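Local coordinates for protein N-(5'-phosphoribosyl)anthranilate isomerase (Pyrococcus furiosus, PDB 4AAJ) that catalyses the isomerisation of N-(5-phospho-beta-D-ribosyl)anthranilate to 1-(2-carboxyphenylamino)-1-deoxy-D-ribulose 5-phosphate, the third step of tryptophan synthesis from chorismate, at residues V72-T77 with S82-A87; T109-F114 with N146-L151. One frame throughout, in Å; residues are numbered along the deposited sequence.

Interaction 1: residues V72-T77 with S82-A87; sequences VFLVST and SEWAMA
Within the third beta-alpha unit of the TIM barrel, strand 72-76 is backed by helix 81-91 through Leu74 and Ser76 on the strand and Trp84 and Ala87 on the helix. The segment axes come within 10.9 Å of each other at 145°, the helix running back against the strand. Trp84 bridges much of this gap by pushing the six-membered end of its indole onto the strand backbone. Leu74 O lies at the ring edge, in its plane, 3.6 Å from Trp84 CH2. Ser76 meets the same end of the indole obliquely with its methylene, Ser76 CB standing 3.6 Å from Trp84 CZ2. Its hydroxyl is turned to other partners: with OG anti to the backbone N (chi1 -171°), it hydrogen-bonds to Val48 O and Met78 N. At the other end of the indole, Trp84 NE1 donates to Met78 O, so the ring is tethered to the loop leading into its own helix. Leu74 fills in beside the ring with one branch of its isobutyl group: CD2 rests 3.9 Å from Ala87 CB and 4.1 Å from Trp84 CZ3. Ile96 and Val98 of strand 95-98 also pack on Trp84. Trp84 and Ala87, about a turn apart, thus join Leu74 and Ser76 in the layer between sheet and helix shell that characterises a beta/alpha-barrel.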
loop_
_atom_site.group_PDB
_atom_site.type_symbol
_atom_site.label_atom_id
_atom_site.label_comp_id
_atom_site.label_asym_id
_atom_site.label_seq_id
_atom_site.Cartn_x
_atom_site.Cartn_y
_atom_site.Cartn_z
ATOM N N VAL A 72 -9.140 4.454 3.457
ATOM C CA VAL A 72 -9.166 3.042 3.089
ATOM C C VAL A 72 -8.835 2.929 1.602
ATOM O O VAL A 72 -9.567 3.415 0.737
ATOM C CB VAL A 72 -10.552 2.421 3.373
ATOM C CG1 VAL A 72 -10.601 0.950 2.928
ATOM C CG2 VAL A 72 -10.866 2.517 4.851
ATOM N N PHE A 73 -7.707 2.297 1.309
ATOM C CA PHE A 73 -7.309 2.088 -0.071
ATOM C C PHE A 73 -8.064 0.889 -0.654
ATOM O O PHE A 73 -8.096 -0.165 -0.045
ATOM C CB PHE A 73 -5.798 1.873 -0.146
ATOM C CG PHE A 73 -5.013 3.165 -0.066
ATOM C CD1 PHE A 73 -4.749 3.762 1.169
ATOM C CD2 PHE A 73 -4.580 3.792 -1.229
ATOM C CE1 PHE A 73 -4.054 4.982 1.236
ATOM C CE2 PHE A 73 -3.877 4.998 -1.175
ATOM C CZ PHE A 73 -3.622 5.591 0.063
ATOM N N LEU A 74 -8.667 1.082 -1.818
ATOM C CA LEU A 74 -9.199 -0.044 -2.605
ATOM C C LEU A 74 -8.017 -0.638 -3.377
ATOM O O LEU A 74 -7.477 0.001 -4.280
ATOM C CB LEU A 74 -10.276 0.466 -3.549
ATOM C CG LEU A 74 -11.126 -0.561 -4.303
ATOM C CD1 LEU A 74 -12.040 -1.248 -3.295
ATOM C CD2 LEU A 74 -11.917 0.142 -5.401
ATOM N N VAL A 75 -7.599 -1.846 -2.988
ATOM C CA VAL A 75 -6.342 -2.447 -3.465
ATOM C C VAL A 75 -6.710 -3.521 -4.469
ATOM O O VAL A 75 -7.523 -4.382 -4.160
ATOM C CB VAL A 75 -5.576 -3.116 -2.309
ATOM C CG1 VAL A 75 -4.253 -3.713 -2.779
ATOM C CG2 VAL A 75 -5.338 -2.129 -1.159
ATOM N N SER A 76 -6.124 -3.479 -5.656
ATOM C CA SER A 76 -6.457 -4.490 -6.654
ATOM C C SER A 76 -5.360 -4.672 -7.703
ATOM O O SER A 76 -4.545 -3.766 -7.943
ATOM C CB SER A 76 -7.750 -4.102 -7.348
ATOM O OG SER A 76 -8.236 -5.156 -8.183
ATOM N N THR A 77 -5.372 -5.848 -8.331
ATOM C CA THR A 77 -4.500 -6.122 -9.465
ATOM C C THR A 77 -5.214 -5.858 -10.789
ATOM O O THR A 77 -4.663 -6.136 -11.853
ATOM C CB THR A 77 -4.012 -7.583 -9.421
ATOM O OG1 THR A 77 -5.148 -8.449 -9.358
ATOM C CG2 THR A 77 -3.135 -7.824 -8.196
ATOM N N SER A 82 -11.911 0.667 -17.077
ATOM C CA SER A 82 -13.334 0.540 -16.757
ATOM C C SER A 82 -13.694 -0.417 -15.618
ATOM O O SER A 82 -14.702 -0.211 -14.936
ATOM C CB SER A 82 -14.159 0.261 -18.013
ATOM O OG SER A 82 -14.015 1.346 -18.911
ATOM N N GLU A 83 -12.888 -1.452 -15.375
ATOM C CA GLU A 83 -13.138 -2.242 -14.170
ATOM C C GLU A 83 -12.779 -1.452 -12.908
ATOM O O GLU A 83 -13.460 -1.588 -11.915
ATOM C CB GLU A 83 -12.495 -3.642 -14.175
ATOM C CG GLU A 83 -11.011 -3.695 -14.476
ATOM C CD GLU A 83 -10.471 -5.124 -14.565
ATOM O OE1 GLU A 83 -11.175 -6.073 -14.141
ATOM O OE2 GLU A 83 -9.337 -5.298 -15.060
ATOM N N TRP A 84 -11.727 -0.642 -12.967
ATOM C CA TRP A 84 -11.420 0.308 -11.882
ATOM C C TRP A 84 -12.544 1.276 -11.617
ATOM O O TRP A 84 -12.978 1.431 -10.471
ATOM C CB TRP A 84 -10.121 1.051 -12.161
ATOM C CG TRP A 84 -8.932 0.323 -11.610
ATOM C CD1 TRP A 84 -7.923 -0.330 -12.315
ATOM C CD2 TRP A 84 -8.605 0.134 -10.198
ATOM N NE1 TRP A 84 -7.009 -0.889 -11.458
ATOM C CE2 TRP A 84 -7.364 -0.644 -10.164
ATOM C CE3 TRP A 84 -9.189 0.541 -8.991
ATOM C CZ2 TRP A 84 -6.750 -0.998 -8.969
ATOM C CZ3 TRP A 84 -8.555 0.176 -7.797
ATOM C CH2 TRP A 84 -7.372 -0.575 -7.784
ATOM N N ALA A 85 -13.037 1.914 -12.678
ATOM C CA ALA A 85 -14.145 2.873 -12.578
ATOM C C ALA A 85 -15.336 2.233 -11.884
ATOM O O ALA A 85 -15.881 2.770 -10.926
ATOM C CB ALA A 85 -14.537 3.378 -13.960
ATOM N N MET A 86 -15.721 1.051 -12.351
ATOM C CA MET A 86 -16.852 0.360 -11.768
ATOM C C MET A 86 -16.626 -0.043 -10.317
ATOM O O MET A 86 -17.539 0.038 -9.514
ATOM C CB MET A 86 -17.268 -0.834 -12.640
ATOM C CG MET A 86 -17.821 -0.433 -14.009
ATOM S SD MET A 86 -18.895 1.025 -14.025
ATOM C CE MET A 86 -20.349 0.441 -13.145
ATOM N N ALA A 87 -15.404 -0.459 -9.971
ATOM C CA ALA A 87 -15.105 -0.808 -8.591
ATOM C C ALA A 87 -15.210 0.407 -7.663
ATOM O O ALA A 87 -15.709 0.301 -6.548
ATOM C CB ALA A 87 -13.720 -1.445 -8.475
#

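Interaction 2: residues T109-F114 with N146-L151; sequences TLKKEF and NADMVL
Lys111 passes its CD and CE methylenes across the chain at Asn146 and carries its ammonium group to the carboxylate of Asp148, joining helix 104-114 to the loop that enters strand 149-153. Lys111 CD lies 3.6 Å from the backbone O of Asn146, and Lys111 CE is 3.8 Å from the side-chain atom Asn146 ND2. The two side chains cross at about a right angle. The side-chain amide touches CE, while NZ goes on to Asp148. Asn146 ND2 also has a weak hydrogen bond to Asp108 OD1, about one turn before Lys111 in helix 104-114.

The lysine leaves the helix extended through chi2 and then folds at chi3 (58°) and chi4 (61°), a double bend that brings NZ round to Asp148. The two side chains come from opposite directions and form a salt bridge. Lys111 NZ stands 2.8 Å from Asp148 OD2, which receives it through its syn lone pair, on the side of the other carboxylate oxygen. The ammonium group lies equally close to the second oxygen, Asp148 OD1, at 2.8 Å, but that hydrogen bond is weak. The result is a forked approach in which one nitrogen faces both oxygens.

Asp148 OD2 also accepts a hydrogen bond from the backbone N of Val118, at the start of the neighbouring strand 117-123, and Val118 packs against Lys111 as well. One carboxylate oxygen is thus gripped by a charged side chain and by a backbone amide, which limits rotation of the group. Two donors on OD2 and a cation beside both oxygens would be expected to favour the ionised carboxylate. The ion pair ties helix 104-114 to the loop entering strand 149-153, and the hydrogen bond from Val118 N brings in the start of strand 117-123.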
loop_
_atom_site.group_PDB
_atom_site.type_symbol
_atom_site.label_atom_id
_atom_site.label_comp_id
_atom_site.label_asym_id
_atom_site.label_seq_id
_atom_site.Cartn_x
_atom_site.Cartn_y
_atom_site.Cartn_z
ATOM N N THR A 109 -6.841 9.344 -15.960
ATOM C CA THR A 109 -8.283 9.514 -16.166
ATOM C C THR A 109 -9.113 9.160 -14.922
ATOM O O THR A 109 -10.114 9.818 -14.637
ATOM C CB THR A 109 -8.781 8.741 -17.409
ATOM O OG1 THR A 109 -7.964 9.082 -18.536
ATOM C CG2 THR A 109 -10.234 9.087 -17.719
ATOM N N LEU A 110 -8.698 8.132 -14.175
ATOM C CA LEU A 110 -9.345 7.821 -12.903
ATOM C C LEU A 110 -9.247 8.985 -11.909
ATOM O O LEU A 110 -10.220 9.289 -11.225
ATOM C CB LEU A 110 -8.787 6.536 -12.271
ATOM C CG LEU A 110 -8.996 5.227 -13.033
ATOM C CD1 LEU A 110 -8.185 4.131 -12.358
ATOM C CD2 LEU A 110 -10.464 4.843 -13.116
ATOM N N LYS A 111 -8.086 9.631 -11.851
ATOM C CA LYS A 111 -7.906 10.809 -10.988
ATOM C C LYS A 111 -8.850 11.947 -11.355
ATOM O O LYS A 111 -9.486 12.525 -10.482
ATOM C CB LYS A 111 -6.462 11.305 -11.025
ATOM C CG LYS A 111 -5.489 10.434 -10.251
ATOM C CD LYS A 111 -4.033 10.871 -10.416
ATOM C CE LYS A 111 -3.785 12.315 -9.991
ATOM N NZ LYS A 111 -4.083 12.598 -8.557
ATOM N N LYS A 112 -8.953 12.246 -12.647
ATOM C CA LYS A 112 -9.765 13.373 -13.114
ATOM C C LYS A 112 -11.249 13.108 -12.922
ATOM O O LYS A 112 -11.951 13.918 -12.314
ATOM C CB LYS A 112 -9.465 13.714 -14.579
ATOM C CG LYS A 112 -8.006 14.038 -14.874
ATOM C CD LYS A 112 -7.451 15.125 -13.962
ATOM C CE LYS A 112 -5.932 15.212 -14.053
ATOM N NZ LYS A 112 -5.452 15.438 -15.447
ATOM N N GLU A 113 -11.713 11.963 -13.420
ATOM C CA GLU A 113 -13.132 11.615 -13.373
ATOM C C GLU A 113 -13.642 11.393 -11.956
ATOM O O GLU A 113 -14.764 11.780 -11.633
ATOM C CB GLU A 113 -13.410 10.385 -14.250
ATOM C CG GLU A 113 -14.863 9.931 -14.276
ATOM C CD GLU A 113 -15.154 8.895 -15.349
ATOM O OE1 GLU A 113 -14.222 8.485 -16.072
ATOM O OE2 GLU A 113 -16.326 8.482 -15.467
ATOM N N PHE A 114 -12.821 10.779 -11.109
ATOM C CA PHE A 114 -13.276 10.354 -9.789
ATOM C C PHE A 114 -12.653 11.116 -8.616
ATOM O O PHE A 114 -13.141 11.031 -7.495
ATOM C CB PHE A 114 -13.072 8.848 -9.619
ATOM C CG PHE A 114 -13.915 8.023 -10.549
ATOM C CD1 PHE A 114 -15.289 7.902 -10.339
ATOM C CD2 PHE A 114 -13.347 7.391 -11.643
ATOM C CE1 PHE A 114 -16.070 7.150 -11.204
ATOM C CE2 PHE A 114 -14.116 6.632 -12.503
ATOM C CZ PHE A 114 -15.483 6.515 -12.285
ATOM N N ASN A 146 1.491 9.033 -13.244
ATOM C CA ASN A 146 1.244 10.252 -12.479
ATOM C C ASN A 146 0.596 9.911 -11.134
ATOM O O ASN A 146 -0.436 10.476 -10.756
ATOM C CB ASN A 146 0.383 11.223 -13.303
ATOM C CG ASN A 146 0.102 12.526 -12.579
ATOM O OD1 ASN A 146 1.003 13.139 -12.007
ATOM N ND2 ASN A 146 -1.159 12.954 -12.597
ATOM N N ALA A 147 1.214 8.976 -10.413
ATOM C CA ALA A 147 0.656 8.486 -9.152
ATOM C C ALA A 147 0.890 9.480 -8.025
ATOM O O ALA A 147 1.927 10.145 -7.982
ATOM C CB ALA A 147 1.231 7.119 -8.802
ATOM N N ASP A 148 -0.086 9.588 -7.125
ATOM C CA ASP A 148 0.013 10.441 -5.940
ATOM C C ASP A 148 0.979 9.909 -4.883
ATOM O O ASP A 148 1.502 10.674 -4.073
ATOM C CB ASP A 148 -1.366 10.635 -5.318
ATOM C CG ASP A 148 -2.329 11.329 -6.262
ATOM O OD1 ASP A 148 -2.090 12.522 -6.566
ATOM O OD2 ASP A 148 -3.295 10.683 -6.732
ATOM N N MET A 149 1.182 8.596 -4.862
ATOM C CA MET A 149 2.134 7.979 -3.933
ATOM C C MET A 149 2.690 6.726 -4.573
ATOM O O MET A 149 1.997 6.053 -5.334
ATOM C CB MET A 149 1.467 7.658 -2.584
ATOM C CG MET A 149 2.391 7.062 -1.509
ATOM S SD MET A 149 3.913 7.997 -1.174
ATOM C CE MET A 149 3.205 9.497 -0.487
ATOM N N VAL A 150 3.951 6.432 -4.278
ATOM C CA VAL A 150 4.598 5.232 -4.780
ATOM C C VAL A 150 4.693 4.203 -3.657
ATOM O O VAL A 150 5.136 4.499 -2.543
ATOM C CB VAL A 150 6.014 5.547 -5.341
ATOM C CG1 VAL A 150 6.849 4.287 -5.471
ATOM C CG2 VAL A 150 5.924 6.249 -6.681
ATOM N N LEU A 151 4.290 2.979 -3.955
ATOM C CA LEU A 151 4.480 1.884 -3.032
ATOM C C LEU A 151 5.527 0.973 -3.657
ATOM O O LEU A 151 5.437 0.667 -4.845
ATOM C CB LEU A 151 3.163 1.131 -2.798
ATOM C CG LEU A 151 3.208 -0.186 -2.013
ATOM C CD1 LEU A 151 3.541 0.012 -0.547
ATOM C CD2 LEU A 151 1.868 -0.913 -2.153
#

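The centres of interactions 1 and 2 lie 12 Å apart, and helix 104-114 connects them. Its residues 109-114 send Leu110 and Phe114 back toward helix 81-91: Leu110 CD1 is 3.6 Å from Trp84 CB, and Phe114 CE2 is 3.6 Å from Ala85 CB. One helix thus turns Leu110 and Phe114 to the apolar side of interaction 1 and Lys111 to the surface ion pair of interaction 2. Both contacts reach the same closed eight-stranded sheet, at its third and sixth strands. In TIM barrels the active site lies at the C-terminal ends of the strands; interaction 2 sits at the N-terminal entry of strand 149-153, the opposite end, while interaction 1 packs the outside of strand 72-76.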